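Lactaldehyde dehydrogenase (Methanocaldococcus jannaschii, PDB 3PQA) oxidises lactaldehyde to lactate with NAD as the preferred cofactor, a step in the biosynthesis of coenzyme F420 in this methanogen. Local coordinates at residues V160-P165 with V193-T198; E38-A43 with V209-V214; F142-S147 with P170-E175; V131-A136 with K213-S218; L31-A36 with V204-V209. One frame throughout, in Å; residues are numbered along the deposited sequence.

Contact 1 of 5, residues V160-P165 with V193-T198; sequences VIVHHP and VYNLLT. With SO4 (sulfate ion), chain G.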
# COMPACT_ATOMS: atom_id res chain seq x y z
N VAL B 160 -10.27 -17.68 -17.27
CA VAL B 160 -10.46 -18.13 -18.64
C VAL B 160 -10.84 -16.90 -19.48
O VAL B 160 -11.52 -15.99 -18.98
CB VAL B 160 -11.56 -19.20 -18.68
CG1 VAL B 160 -11.98 -19.51 -20.12
CG2 VAL B 160 -11.07 -20.47 -17.98
N ILE B 161 -10.42 -16.88 -20.74
CA ILE B 161 -10.68 -15.74 -21.62
C ILE B 161 -11.45 -16.12 -22.91
O ILE B 161 -11.09 -17.08 -23.58
CB ILE B 161 -9.37 -15.08 -22.03
CG1 ILE B 161 -8.55 -14.69 -20.80
CG2 ILE B 161 -9.64 -13.86 -22.94
CD1 ILE B 161 -7.06 -14.50 -21.11
N VAL B 162 -12.50 -15.35 -23.22
CA VAL B 162 -13.08 -15.34 -24.57
C VAL B 162 -12.88 -13.94 -25.14
O VAL B 162 -13.22 -12.93 -24.50
CB VAL B 162 -14.56 -15.79 -24.60
CG1 VAL B 162 -14.67 -17.28 -24.22
CG2 VAL B 162 -15.43 -14.93 -23.69
N HIS B 163 -12.27 -13.88 -26.31
CA HIS B 163 -11.71 -12.63 -26.80
C HIS B 163 -12.19 -12.38 -28.22
O HIS B 163 -11.87 -13.16 -29.12
CB HIS B 163 -10.18 -12.73 -26.75
CG HIS B 163 -9.47 -11.60 -27.42
ND1 HIS B 163 -8.16 -11.70 -27.84
CD2 HIS B 163 -9.87 -10.34 -27.74
CE1 HIS B 163 -7.79 -10.55 -28.39
NE2 HIS B 163 -8.80 -9.71 -28.33
N HIS B 164 -12.97 -11.31 -28.40
CA HIS B 164 -13.33 -10.85 -29.73
C HIS B 164 -12.50 -9.64 -30.17
O HIS B 164 -12.62 -8.57 -29.58
CB HIS B 164 -14.82 -10.50 -29.83
CG HIS B 164 -15.19 -9.90 -31.15
ND1 HIS B 164 -15.36 -10.67 -32.29
CD2 HIS B 164 -15.34 -8.61 -31.54
CE1 HIS B 164 -15.64 -9.88 -33.31
NE2 HIS B 164 -15.64 -8.63 -32.88
N PRO B 165 -11.68 -9.80 -31.21
CA PRO B 165 -10.89 -8.69 -31.75
C PRO B 165 -11.71 -7.94 -32.81
O PRO B 165 -12.57 -8.54 -33.46
CB PRO B 165 -9.71 -9.41 -32.40
CG PRO B 165 -10.31 -10.69 -32.91
CD PRO B 165 -11.46 -11.04 -31.98
N VAL B 193 -8.41 -22.57 -22.34
CA VAL B 193 -8.37 -21.46 -21.38
C VAL B 193 -8.37 -20.07 -22.05
O VAL B 193 -8.75 -19.08 -21.43
CB VAL B 193 -7.19 -21.56 -20.37
CG1 VAL B 193 -7.19 -22.91 -19.64
CG2 VAL B 193 -5.86 -21.29 -21.04
N TYR B 194 -7.92 -20.02 -23.31
CA TYR B 194 -7.95 -18.79 -24.11
C TYR B 194 -8.59 -19.06 -25.47
O TYR B 194 -8.17 -19.99 -26.17
CB TYR B 194 -6.56 -18.18 -24.28
CG TYR B 194 -6.58 -17.06 -25.29
CD1 TYR B 194 -6.96 -15.77 -24.91
CD2 TYR B 194 -6.30 -17.30 -26.64
CE1 TYR B 194 -7.02 -14.74 -25.84
CE2 TYR B 194 -6.36 -16.29 -27.58
CZ TYR B 194 -6.72 -15.01 -27.19
OH TYR B 194 -6.79 -14.00 -28.13
N ASN B 195 -9.57 -18.24 -25.83
CA ASN B 195 -10.35 -18.47 -27.04
C ASN B 195 -10.52 -17.19 -27.86
O ASN B 195 -11.23 -16.28 -27.45
CB ASN B 195 -11.73 -19.04 -26.68
CG ASN B 195 -11.66 -20.24 -25.74
OD1 ASN B 195 -11.62 -21.39 -26.19
ND2 ASN B 195 -11.64 -19.99 -24.42
N LEU B 196 -9.90 -17.15 -29.04
CA LEU B 196 -10.10 -16.03 -29.95
C LEU B 196 -11.32 -16.30 -30.82
O LEU B 196 -11.38 -17.33 -31.51
CB LEU B 196 -8.85 -15.79 -30.80
CG LEU B 196 -8.84 -14.51 -31.66
CD1 LEU B 196 -8.58 -13.22 -30.85
CD2 LEU B 196 -7.82 -14.65 -32.78
N LEU B 197 -12.29 -15.40 -30.75
CA LEU B 197 -13.56 -15.54 -31.45
C LEU B 197 -13.74 -14.41 -32.47
O LEU B 197 -14.09 -13.27 -32.12
CB LEU B 197 -14.73 -15.57 -30.45
CG LEU B 197 -14.67 -16.53 -29.26
CD1 LEU B 197 -15.98 -16.48 -28.49
CD2 LEU B 197 -14.36 -17.96 -29.73
N THR B 198 -13.47 -14.73 -33.74
CA THR B 198 -13.57 -13.75 -34.81
C THR B 198 -14.95 -13.73 -35.43
O THR B 198 -15.66 -14.74 -35.39
CB THR B 198 -12.47 -13.94 -35.91
OG1 THR B 198 -12.51 -15.27 -36.43
CG2 THR B 198 -11.08 -13.65 -35.34
S SO4 G . -16.40 -5.72 -35.50
O1 SO4 G . -15.51 -4.77 -36.15
O2 SO4 G . -17.23 -6.40 -36.50
O3 SO4 G . -15.59 -6.71 -34.81
O4 SO4 G . -17.26 -5.04 -34.56

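Contact 2 of 5, residues E38-A43 with V209-V214; sequences EAIDTA and VVNEKV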
# COMPACT_ATOMS: atom_id res chain seq x y z
N GLU B 38 -21.06 -22.01 -28.02
CA GLU B 38 -20.27 -23.23 -27.80
C GLU B 38 -18.87 -22.94 -27.27
O GLU B 38 -18.39 -23.64 -26.38
CB GLU B 38 -20.15 -24.05 -29.09
CG GLU B 38 -21.43 -24.68 -29.56
CD GLU B 38 -21.26 -25.38 -30.90
OE1 GLU B 38 -22.25 -25.46 -31.66
OE2 GLU B 38 -20.13 -25.83 -31.19
N ALA B 39 -18.22 -21.92 -27.82
CA ALA B 39 -16.91 -21.50 -27.33
C ALA B 39 -16.97 -21.08 -25.87
O ALA B 39 -16.04 -21.35 -25.11
CB ALA B 39 -16.36 -20.38 -28.18
N ILE B 40 -18.06 -20.43 -25.46
CA ILE B 40 -18.21 -19.97 -24.08
C ILE B 40 -18.49 -21.16 -23.15
O ILE B 40 -17.92 -21.25 -22.06
CB ILE B 40 -19.29 -18.86 -23.96
CG1 ILE B 40 -18.78 -17.56 -24.59
CG2 ILE B 40 -19.73 -18.64 -22.50
CD1 ILE B 40 -19.87 -16.53 -24.85
N ASP B 41 -19.35 -22.07 -23.60
CA ASP B 41 -19.65 -23.31 -22.86
C ASP B 41 -18.39 -24.11 -22.61
O ASP B 41 -18.18 -24.62 -21.51
CB ASP B 41 -20.62 -24.20 -23.63
CG ASP B 41 -22.02 -23.65 -23.65
OD1 ASP B 41 -22.35 -22.82 -22.77
OD2 ASP B 41 -22.80 -24.05 -24.54
N THR B 42 -17.57 -24.23 -23.65
CA THR B 42 -16.29 -24.93 -23.55
C THR B 42 -15.28 -24.23 -22.63
O THR B 42 -14.67 -24.89 -21.79
CB THR B 42 -15.71 -25.26 -24.95
OG1 THR B 42 -16.66 -26.06 -25.66
CG2 THR B 42 -14.43 -26.06 -24.84
N ALA B 43 -15.15 -22.91 -22.76
CA ALA B 43 -14.33 -22.09 -21.85
C ALA B 43 -14.71 -22.32 -20.38
O ALA B 43 -13.83 -22.43 -19.51
CB ALA B 43 -14.46 -20.60 -22.22
N VAL B 209 -21.09 -10.30 -24.47
CA VAL B 209 -21.68 -9.32 -23.56
C VAL B 209 -22.91 -9.86 -22.85
O VAL B 209 -23.05 -9.70 -21.63
CB VAL B 209 -22.03 -8.00 -24.30
CG1 VAL B 209 -22.83 -7.05 -23.42
CG2 VAL B 209 -20.77 -7.31 -24.78
N VAL B 210 -23.80 -10.53 -23.60
CA VAL B 210 -25.08 -10.99 -23.06
C VAL B 210 -25.05 -12.36 -22.37
O VAL B 210 -25.88 -12.64 -21.50
CB VAL B 210 -26.23 -10.97 -24.13
CG1 VAL B 210 -26.40 -9.57 -24.73
CG2 VAL B 210 -26.00 -12.03 -25.24
N ASN B 211 -24.10 -13.22 -22.75
CA ASN B 211 -24.05 -14.59 -22.22
C ASN B 211 -23.88 -14.63 -20.70
O ASN B 211 -22.92 -14.07 -20.17
CB ASN B 211 -22.92 -15.38 -22.88
CG ASN B 211 -23.06 -16.87 -22.68
OD1 ASN B 211 -22.99 -17.38 -21.56
ND2 ASN B 211 -23.27 -17.59 -23.79
N GLU B 212 -24.78 -15.34 -20.02
CA GLU B 212 -24.79 -15.33 -18.55
C GLU B 212 -23.64 -16.10 -17.91
O GLU B 212 -23.43 -15.99 -16.70
CB GLU B 212 -26.16 -15.83 -18.03
CG GLU B 212 -27.33 -14.98 -18.54
CD GLU B 212 -28.47 -14.82 -17.53
OE1 GLU B 212 -29.48 -14.18 -17.91
OE2 GLU B 212 -28.38 -15.33 -16.39
N LYS B 213 -22.90 -16.88 -18.71
CA LYS B 213 -21.71 -17.59 -18.23
C LYS B 213 -20.48 -16.69 -18.16
O LYS B 213 -19.52 -16.99 -17.45
CB LYS B 213 -21.42 -18.82 -19.10
CG LYS B 213 -22.46 -19.93 -18.96
CD LYS B 213 -22.19 -21.07 -19.94
CE LYS B 213 -23.38 -22.04 -20.03
NZ LYS B 213 -23.53 -22.84 -18.80
N VAL B 214 -20.49 -15.60 -18.91
CA VAL B 214 -19.37 -14.66 -18.89
C VAL B 214 -19.47 -13.85 -17.59
O VAL B 214 -20.55 -13.38 -17.25
CB VAL B 214 -19.38 -13.76 -20.15
CG1 VAL B 214 -18.32 -12.65 -20.06
CG2 VAL B 214 -19.14 -14.63 -21.42
O HOH W 1 -23.07 -20.41 -23.73

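Contact 3 of 5, residues F142-S147 with P170-E175; sequences FPLNLS and PLVCIE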
# COMPACT_ATOMS: atom_id res chain seq x y z
N PHE B 142 -5.03 -0.15 -31.61
CA PHE B 142 -3.83 -0.72 -31.01
C PHE B 142 -4.20 -2.17 -30.66
O PHE B 142 -4.23 -2.55 -29.49
CB PHE B 142 -3.36 0.10 -29.78
CG PHE B 142 -2.91 1.50 -30.13
CD1 PHE B 142 -1.56 1.82 -30.18
CD2 PHE B 142 -3.85 2.49 -30.46
CE1 PHE B 142 -1.14 3.13 -30.53
CE2 PHE B 142 -3.46 3.79 -30.83
CZ PHE B 142 -2.09 4.10 -30.86
N PRO B 143 -4.48 -2.98 -31.71
CA PRO B 143 -5.02 -4.32 -31.49
C PRO B 143 -4.07 -5.26 -30.77
O PRO B 143 -4.52 -6.23 -30.14
CB PRO B 143 -5.31 -4.80 -32.92
CG PRO B 143 -4.31 -4.08 -33.76
CD PRO B 143 -4.18 -2.73 -33.13
N LEU B 144 -2.77 -5.02 -30.85
CA LEU B 144 -1.83 -5.90 -30.17
C LEU B 144 -1.67 -5.48 -28.71
O LEU B 144 -1.94 -6.27 -27.81
CB LEU B 144 -0.48 -5.97 -30.89
CG LEU B 144 0.62 -6.82 -30.24
CD1 LEU B 144 0.19 -8.27 -30.10
CD2 LEU B 144 1.93 -6.72 -31.04
N ASN B 145 -1.26 -4.24 -28.47
CA ASN B 145 -1.07 -3.81 -27.07
C ASN B 145 -2.37 -3.71 -26.26
O ASN B 145 -2.38 -4.02 -25.08
CB ASN B 145 -0.22 -2.54 -26.94
CG ASN B 145 0.33 -2.34 -25.51
OD1 ASN B 145 0.73 -3.30 -24.84
ND2 ASN B 145 0.34 -1.10 -25.06
N LEU B 146 -3.47 -3.28 -26.89
CA LEU B 146 -4.72 -3.20 -26.14
C LEU B 146 -5.32 -4.59 -25.86
O LEU B 146 -6.05 -4.75 -24.89
CB LEU B 146 -5.73 -2.24 -26.77
CG LEU B 146 -5.33 -0.76 -26.74
CD1 LEU B 146 -6.38 0.12 -27.40
CD2 LEU B 146 -5.06 -0.27 -25.31
N SER B 147 -5.02 -5.57 -26.72
CA SER B 147 -5.28 -6.98 -26.39
C SER B 147 -4.40 -7.44 -25.22
O SER B 147 -4.88 -8.10 -24.29
CB SER B 147 -5.09 -7.89 -27.61
OG SER B 147 -6.11 -7.63 -28.58
N PRO B 170 -7.97 -7.61 -37.49
CA PRO B 170 -7.89 -8.83 -36.67
C PRO B 170 -6.59 -9.64 -36.80
O PRO B 170 -6.32 -10.49 -35.95
CB PRO B 170 -9.06 -9.67 -37.19
CG PRO B 170 -9.14 -9.31 -38.65
CD PRO B 170 -8.70 -7.85 -38.75
N LEU B 171 -5.78 -9.38 -37.83
CA LEU B 171 -4.69 -10.32 -38.14
C LEU B 171 -3.60 -10.42 -37.08
O LEU B 171 -3.08 -11.52 -36.80
CB LEU B 171 -4.10 -10.07 -39.53
CG LEU B 171 -5.08 -10.14 -40.71
CD1 LEU B 171 -4.34 -9.97 -42.02
CD2 LEU B 171 -5.89 -11.45 -40.71
N VAL B 172 -3.28 -9.30 -36.44
CA VAL B 172 -2.27 -9.35 -35.40
C VAL B 172 -2.80 -10.14 -34.20
O VAL B 172 -2.02 -10.78 -33.51
CB VAL B 172 -1.74 -7.96 -34.99
CG1 VAL B 172 -2.67 -7.27 -34.00
CG2 VAL B 172 -0.32 -8.09 -34.44
N CYS B 173 -4.12 -10.10 -33.98
CA CYS B 173 -4.76 -10.84 -32.88
C CYS B 173 -4.78 -12.33 -33.13
O CYS B 173 -4.65 -13.13 -32.19
CB CYS B 173 -6.19 -10.33 -32.65
SG CYS B 173 -6.18 -8.62 -32.08
N ILE B 174 -4.93 -12.71 -34.40
CA ILE B 174 -4.81 -14.11 -34.80
C ILE B 174 -3.38 -14.59 -34.55
O ILE B 174 -3.17 -15.69 -34.04
CB ILE B 174 -5.26 -14.34 -36.28
CG1 ILE B 174 -6.78 -14.17 -36.40
CG2 ILE B 174 -4.84 -15.71 -36.77
CD1 ILE B 174 -7.27 -13.90 -37.84
N GLU B 175 -2.41 -13.74 -34.85
CA GLU B 175 -1.01 -14.05 -34.57
C GLU B 175 -0.72 -14.18 -33.08
O GLU B 175 0.01 -15.08 -32.66
CB GLU B 175 -0.07 -13.05 -35.22
CG GLU B 175 0.04 -13.19 -36.76
CD GLU B 175 0.17 -14.63 -37.23
OE1 GLU B 175 1.16 -15.32 -36.87
OE2 GLU B 175 -0.74 -15.10 -37.94

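Contact 4 of 5, residues V131-A136 with K213-S218; sequences VGIVGA and KVNMIS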
# COMPACT_ATOMS: atom_id res chain seq x y z
N VAL B 131 -12.37 -13.65 -11.42
CA VAL B 131 -13.78 -13.41 -11.65
C VAL B 131 -14.46 -14.58 -12.36
O VAL B 131 -15.66 -14.82 -12.16
CB VAL B 131 -14.04 -12.10 -12.41
CG1 VAL B 131 -13.70 -10.91 -11.51
CG2 VAL B 131 -13.24 -12.04 -13.72
N GLY B 132 -13.70 -15.30 -13.18
CA GLY B 132 -14.19 -16.50 -13.87
C GLY B 132 -13.83 -16.43 -15.34
O GLY B 132 -12.66 -16.59 -15.72
N ILE B 133 -14.84 -16.18 -16.18
CA ILE B 133 -14.62 -15.96 -17.60
C ILE B 133 -14.58 -14.46 -17.87
O ILE B 133 -15.55 -13.75 -17.59
CB ILE B 133 -15.73 -16.61 -18.47
CG1 ILE B 133 -15.80 -18.12 -18.21
CG2 ILE B 133 -15.47 -16.34 -19.95
CD1 ILE B 133 -16.90 -18.86 -19.00
N VAL B 134 -13.44 -14.00 -18.38
CA VAL B 134 -13.26 -12.63 -18.82
C VAL B 134 -13.58 -12.58 -20.30
O VAL B 134 -12.95 -13.27 -21.11
CB VAL B 134 -11.81 -12.13 -18.55
CG1 VAL B 134 -11.54 -10.85 -19.34
CG2 VAL B 134 -11.60 -11.90 -17.05
N GLY B 135 -14.57 -11.75 -20.64
CA GLY B 135 -14.90 -11.45 -22.04
C GLY B 135 -14.17 -10.18 -22.45
O GLY B 135 -14.54 -9.10 -22.01
N ALA B 136 -13.13 -10.33 -23.26
CA ALA B 136 -12.31 -9.21 -23.73
C ALA B 136 -12.75 -8.82 -25.13
O ALA B 136 -12.85 -9.67 -26.02
CB ALA B 136 -10.84 -9.60 -23.72
N LYS B 213 -22.90 -16.88 -18.71
CA LYS B 213 -21.71 -17.59 -18.23
C LYS B 213 -20.48 -16.69 -18.16
O LYS B 213 -19.52 -16.99 -17.45
CB LYS B 213 -21.42 -18.82 -19.10
CG LYS B 213 -22.46 -19.93 -18.96
CD LYS B 213 -22.19 -21.07 -19.94
CE LYS B 213 -23.38 -22.04 -20.03
NZ LYS B 213 -23.53 -22.84 -18.80
N VAL B 214 -20.49 -15.60 -18.91
CA VAL B 214 -19.37 -14.66 -18.89
C VAL B 214 -19.47 -13.85 -17.59
O VAL B 214 -20.55 -13.38 -17.25
CB VAL B 214 -19.38 -13.76 -20.15
CG1 VAL B 214 -18.32 -12.65 -20.06
CG2 VAL B 214 -19.14 -14.63 -21.42
N ASN B 215 -18.36 -13.72 -16.86
CA ASN B 215 -18.39 -13.09 -15.54
C ASN B 215 -18.03 -11.61 -15.53
O ASN B 215 -18.39 -10.86 -14.61
CB ASN B 215 -17.47 -13.86 -14.58
CG ASN B 215 -17.95 -15.29 -14.35
OD1 ASN B 215 -17.36 -16.25 -14.84
ND2 ASN B 215 -19.06 -15.43 -13.64
N MET B 216 -17.31 -11.20 -16.56
CA MET B 216 -16.80 -9.84 -16.66
C MET B 216 -16.62 -9.46 -18.11
O MET B 216 -16.20 -10.29 -18.92
CB MET B 216 -15.47 -9.70 -15.90
CG MET B 216 -14.73 -8.40 -16.19
SD MET B 216 -13.51 -8.02 -14.96
CE MET B 216 -12.92 -6.44 -15.64
N ILE B 217 -16.95 -8.21 -18.43
CA ILE B 217 -16.72 -7.65 -19.76
C ILE B 217 -15.69 -6.54 -19.62
O ILE B 217 -15.80 -5.67 -18.76
CB ILE B 217 -18.02 -7.07 -20.40
CG1 ILE B 217 -19.10 -8.15 -20.53
CG2 ILE B 217 -17.73 -6.39 -21.76
CD1 ILE B 217 -18.65 -9.36 -21.30
N SER B 218 -14.67 -6.62 -20.47
CA SER B 218 -13.69 -5.57 -20.60
C SER B 218 -13.66 -5.18 -22.07
O SER B 218 -13.19 -5.97 -22.92
CB SER B 218 -12.32 -6.04 -20.16
OG SER B 218 -11.38 -4.99 -20.22

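Contact 5 of 5, residues L31-A36 with V204-V209; sequences LSREEA and VGDEIV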
# COMPACT_ATOMS: atom_id res chain seq x y z
N LEU B 31 -17.65 -16.52 -36.78
CA LEU B 31 -18.43 -17.42 -35.95
C LEU B 31 -19.89 -16.99 -35.88
O LEU B 31 -20.19 -15.80 -35.82
CB LEU B 31 -17.83 -17.48 -34.54
CG LEU B 31 -16.62 -18.38 -34.30
CD1 LEU B 31 -15.44 -18.04 -35.21
CD2 LEU B 31 -16.21 -18.26 -32.85
N SER B 32 -20.79 -17.97 -35.91
CA SER B 32 -22.19 -17.72 -35.65
C SER B 32 -22.41 -17.51 -34.15
O SER B 32 -21.53 -17.85 -33.34
CB SER B 32 -23.01 -18.92 -36.10
OG SER B 32 -22.69 -20.05 -35.30
N ARG B 33 -23.57 -16.97 -33.78
CA ARG B 33 -23.93 -16.83 -32.37
C ARG B 33 -23.86 -18.19 -31.67
O ARG B 33 -23.42 -18.28 -30.52
CB ARG B 33 -25.32 -16.21 -32.19
CG ARG B 33 -25.72 -16.03 -30.72
CD ARG B 33 -27.02 -15.24 -30.53
NE ARG B 33 -26.99 -13.92 -31.16
CZ ARG B 33 -26.55 -12.80 -30.59
NH1 ARG B 33 -26.07 -12.79 -29.35
NH2 ARG B 33 -26.58 -11.67 -31.29
N GLU B 34 -24.29 -19.24 -32.37
CA GLU B 34 -24.29 -20.58 -31.81
C GLU B 34 -22.87 -21.11 -31.61
O GLU B 34 -22.61 -21.83 -30.64
CB GLU B 34 -25.13 -21.55 -32.66
CG GLU B 34 -25.56 -22.81 -31.93
CD GLU B 34 -26.23 -22.50 -30.60
OE1 GLU B 34 -27.13 -21.63 -30.57
OE2 GLU B 34 -25.85 -23.12 -29.58
N GLU B 35 -21.96 -20.74 -32.50
CA GLU B 35 -20.56 -21.14 -32.35
C GLU B 35 -19.91 -20.36 -31.20
O GLU B 35 -19.11 -20.92 -30.45
CB GLU B 35 -19.78 -20.95 -33.65
CG GLU B 35 -20.14 -22.00 -34.71
CD GLU B 35 -19.53 -21.74 -36.07
OE1 GLU B 35 -19.45 -20.56 -36.48
OE2 GLU B 35 -19.14 -22.72 -36.74
N ALA B 36 -20.30 -19.08 -31.07
CA ALA B 36 -19.88 -18.25 -29.93
C ALA B 36 -20.36 -18.86 -28.60
O ALA B 36 -19.58 -18.98 -27.66
CB ALA B 36 -20.38 -16.81 -30.09
N VAL B 204 -20.81 -11.92 -32.44
CA VAL B 204 -19.84 -12.55 -31.55
C VAL B 204 -19.60 -11.67 -30.31
O VAL B 204 -19.67 -12.14 -29.17
CB VAL B 204 -18.51 -12.84 -32.29
CG1 VAL B 204 -17.49 -13.44 -31.35
CG2 VAL B 204 -18.74 -13.76 -33.48
N GLY B 205 -19.33 -10.38 -30.55
CA GLY B 205 -19.18 -9.42 -29.45
C GLY B 205 -20.44 -9.35 -28.60
O GLY B 205 -20.38 -9.43 -27.38
N ASP B 206 -21.59 -9.25 -29.26
CA ASP B 206 -22.88 -9.22 -28.57
C ASP B 206 -23.11 -10.46 -27.69
O ASP B 206 -23.60 -10.34 -26.56
CB ASP B 206 -24.03 -9.07 -29.57
CG ASP B 206 -25.37 -8.90 -28.89
OD1 ASP B 206 -25.62 -7.79 -28.36
OD2 ASP B 206 -26.16 -9.86 -28.88
N GLU B 207 -22.78 -11.64 -28.21
CA GLU B 207 -22.96 -12.87 -27.44
C GLU B 207 -22.07 -12.90 -26.19
O GLU B 207 -22.51 -13.35 -25.15
CB GLU B 207 -22.75 -14.13 -28.30
CG GLU B 207 -23.05 -15.45 -27.56
CD GLU B 207 -24.46 -15.49 -26.96
OE1 GLU B 207 -25.40 -14.93 -27.56
OE2 GLU B 207 -24.64 -16.11 -25.90
N ILE B 208 -20.84 -12.39 -26.29
CA ILE B 208 -19.94 -12.33 -25.15
C ILE B 208 -20.51 -11.42 -24.05
O ILE B 208 -20.46 -11.75 -22.86
CB ILE B 208 -18.53 -11.85 -25.56
CG1 ILE B 208 -17.85 -12.92 -26.43
CG2 ILE B 208 -17.68 -11.52 -24.32
CD1 ILE B 208 -16.47 -12.51 -26.96
N VAL B 209 -21.09 -10.30 -24.47
CA VAL B 209 -21.68 -9.32 -23.56
C VAL B 209 -22.91 -9.86 -22.85
O VAL B 209 -23.05 -9.70 -21.63
CB VAL B 209 -22.03 -8.00 -24.30
CG1 VAL B 209 -22.83 -7.05 -23.42
CG2 VAL B 209 -20.77 -7.31 -24.78

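Contact 1 of 5, residues V160-P165 with V193-T198
Ile161 and Tyr194, paired across two parallel strands, form the apolar centre: Ile161 CB lies 3.8 Å from Tyr194 CD1, and Ile161 CG2 and CD1 meet the same side of the phenol ring. On this face Leu196 CD1 covers one face of the His163 imidazole in a CH-pi contact, 3.8 Å from the ring centroid, and also touches Pro165 CG. The other face of the sheet carries Val162, whose CB meets Leu197 CD1. Tyr194 CG is anti to the backbone N (chi1 171°), which lays the ring along the strand until its hydroxyl meets the next histidine: Tyr194 OH and His163 ND1 are hydrogen-bonded at 2.7 Å, rim to rim with the planes 59° apart. His163 NE2 is held by Thr138, so both imidazole nitrogens are engaged and the ring cannot turn freely. Ile161 O accepts from Asn195 N at 3.0 Å and from Asn195 ND2 at 3.1 Å, the two donors on opposite faces of the carbonyl plane; ND2 also bonds Gly192 O. At the polar edge His164 ND1 donates to Leu197 O (2.9 Å), while His164 NE2 donates to O3 of a sulfate ion (2.7 Å), probably from the crystallisation liquor, that Ser167 N and Gly201 N also bind. Strand 160-165, helix 171-186 and strand 194-196 make a beta-alpha-beta unit, the crossover building block of the Rossmann-type NAD domain of aldehyde dehydrogenases.

Contact 2 of 5, residues E38-A43 with V209-V214
Ile40 and Asn211 approach from opposite directions, the isoleucine reaching out of helix 33-44 and the asparagine out of the turn that follows helix 201-210. Both ends of the isoleucine fork meet the amide: Ile40 CG2 lies 3.6 Å from Asn211 OD1, and Ile40 CD1 is 3.7 Å from Asn211 ND2. The CG2 branch also touches Lys213 CB, and CD1 reaches Val214 CG2 at 4.0 Å, so this one side chain spans the turn. With Asn211 CG anti to the backbone N (chi1 -163°), the amide lies back over the turn, where OD1 accepts from Lys213 N at 2.9 Å in the carbonyl plane. That bond closes an Asx turn, set within a type I beta turn from Asn211 to Val214 that carries the chain from helix 201-210 toward strand 216-220. The amide nitrogen is gripped too: Asn211 ND2 donates to Glu207 OE2 and to a water, which in turn donates to Asp41 OD1 at 2.7 Å. Asp41 and Lys213 cross obliquely. The carboxylate meets the lysine's methylene end, Asp41 OD1 to Lys213 CE 3.0 Å, whereas Lys213 NZ is turned aside by the bend at the last torsion (chi4 -71°) and forms its salt bridge with Glu44. Asp41 OD1 and Lys213 NZ stay 4.1 Å apart, beyond a salt bridge, although their opposite charges probably still attract.

Contact 3 of 5, residues F142-S147 with P170-E175
Val172 pushes its CG1 methyl against the ring of Pro143, the two side chains crossing at about a right angle with Pro143 CG 3.6 Å from Val172 CG1. A chi1 of 82° wedges Val172 CG1 between its own backbone N and carbonyl carbon, while CG2, on the other branch, faces Leu144. Here the fit is looser: Leu144 CB lies 4.0 Å from Val172 CG1 and 4.1 Å from Val172 CG2. The end at Cys173 is close but polar, its SG 3.5 Å from Pro143 O and 3.6 Å from Ser147 OG, and no hydrogen bond crosses the contact. Ser147 OG instead donates back to Pro143 O at 2.6 Å, in the carbonyl plane. All five touching residues are buried, so neither part faces solvent. The contact joins the starts of helices 145-156 and 171-186, with helix 88-111 packed on Pro143 and Leu144, and strand 24-28 touching Leu171 and Ile174.

Contact 4 of 5, residues V131-A136 with K213-S218
Parallel strands 122-138 and 216-220, neighbours in the central sheet of the NAD-binding domain, are joined here, with Val134 paired to Met216, Gly135 to Ile217 and Ala136 to Ser218. Gly135 N donates to Met216 O at 2.8 Å, and Ser218 N to Gly135 O at 2.9 Å. A side chain on Gly135 would press on Val214 CG1 and Ile217 CD1. Just before the paired residues Val134 and Met216, the Asn215 side chain takes over the pairing: Ile133 N meets Asn215 OD1 on a lone pair, in the carbonyl plane, at 2.9 Å and nearly straight (168°). Asn215 CG stands beside its own backbone N (chi1 -64°), which turns the amide back toward Ile133 N. Ile133 O answers with two acceptances, from Asn215 N at 2.9 Å and from Met216 N at 3.3 Å. Lys47 NZ also donates to Asn215 OD1. A leucine in place of Asn215 would probably leave Ile133 N without this acceptor, cost Lys47 NZ one of its bonds and put a methyl against Gly132, whose CA lies 3.3 Å from OD1. Gly132 itself has a positive phi (131°) that would jam a side chain against the preceding carbonyl. Beyond the bonds, Ile133 CD1 lies 3.6 Å from Lys213 O, and Val131 CG2 rests 3.9 Å from Met216 CB.

Contact 5 of 5, residues L31-A36 with V204-V209
The Arg33 guanidinium is met at its edge by two carboxylates, both turned steeply to it, Asp206 by 83° and Glu207 by 80°. NH1 is shared: it donates to Glu207 OE1 at 2.9 Å, close to the guanidinium plane, and to Asp206 OD2 at 3.0 Å. NH2 donates to that same Asp206 OD2, so one oxygen takes both end nitrogens. The bend at chi3 (-56°) swings the guanidinium round while Arg33 CG and CD rest on Glu207 OE1. Substituting an alanine for Arg33 would probably leave Asp206 and Glu207 repelling each other with less compensation, although Lys232 still pairs with Asp206 OD1. Behind the charges Ala36 CB packs on Glu207 CG at 3.9 Å, and Val204 CG2 touches Leu31 O at 3.4 Å. Ser32 and Glu35 form a capping box at the start of helix 33-44. That helix lies beside helix 201-210, whose Val204 and Ile208 rest on His164 of strand 160-165.

Overall arrangement
Contacts 1 and 4 sit on neighbouring parallel strands of one mixed sheet, where Val160 O and Val134 N lie 2.8 Å apart, a probable hydrogen bond. Contacts 2 and 5 both join helix 33-44 to helix 201-210, their centres 8 Å apart, and cover one face of that sheet: Ala43 CB lies 3.4 Å from Val160 CG1, and Ile208 CG2 3.6 Å from Gly135 CA. Contact 3 lies toward the other face, Ser147 OG 3.4 Å from His163 CE1. By similarity, Val225 binds NAD and Glu241 and Cys275 are catalytic; the side chain of His164 is about 9 Å from that of Val225, Ser218 about 6 Å from Glu241, and Pro143 about 12 Å from Cys275.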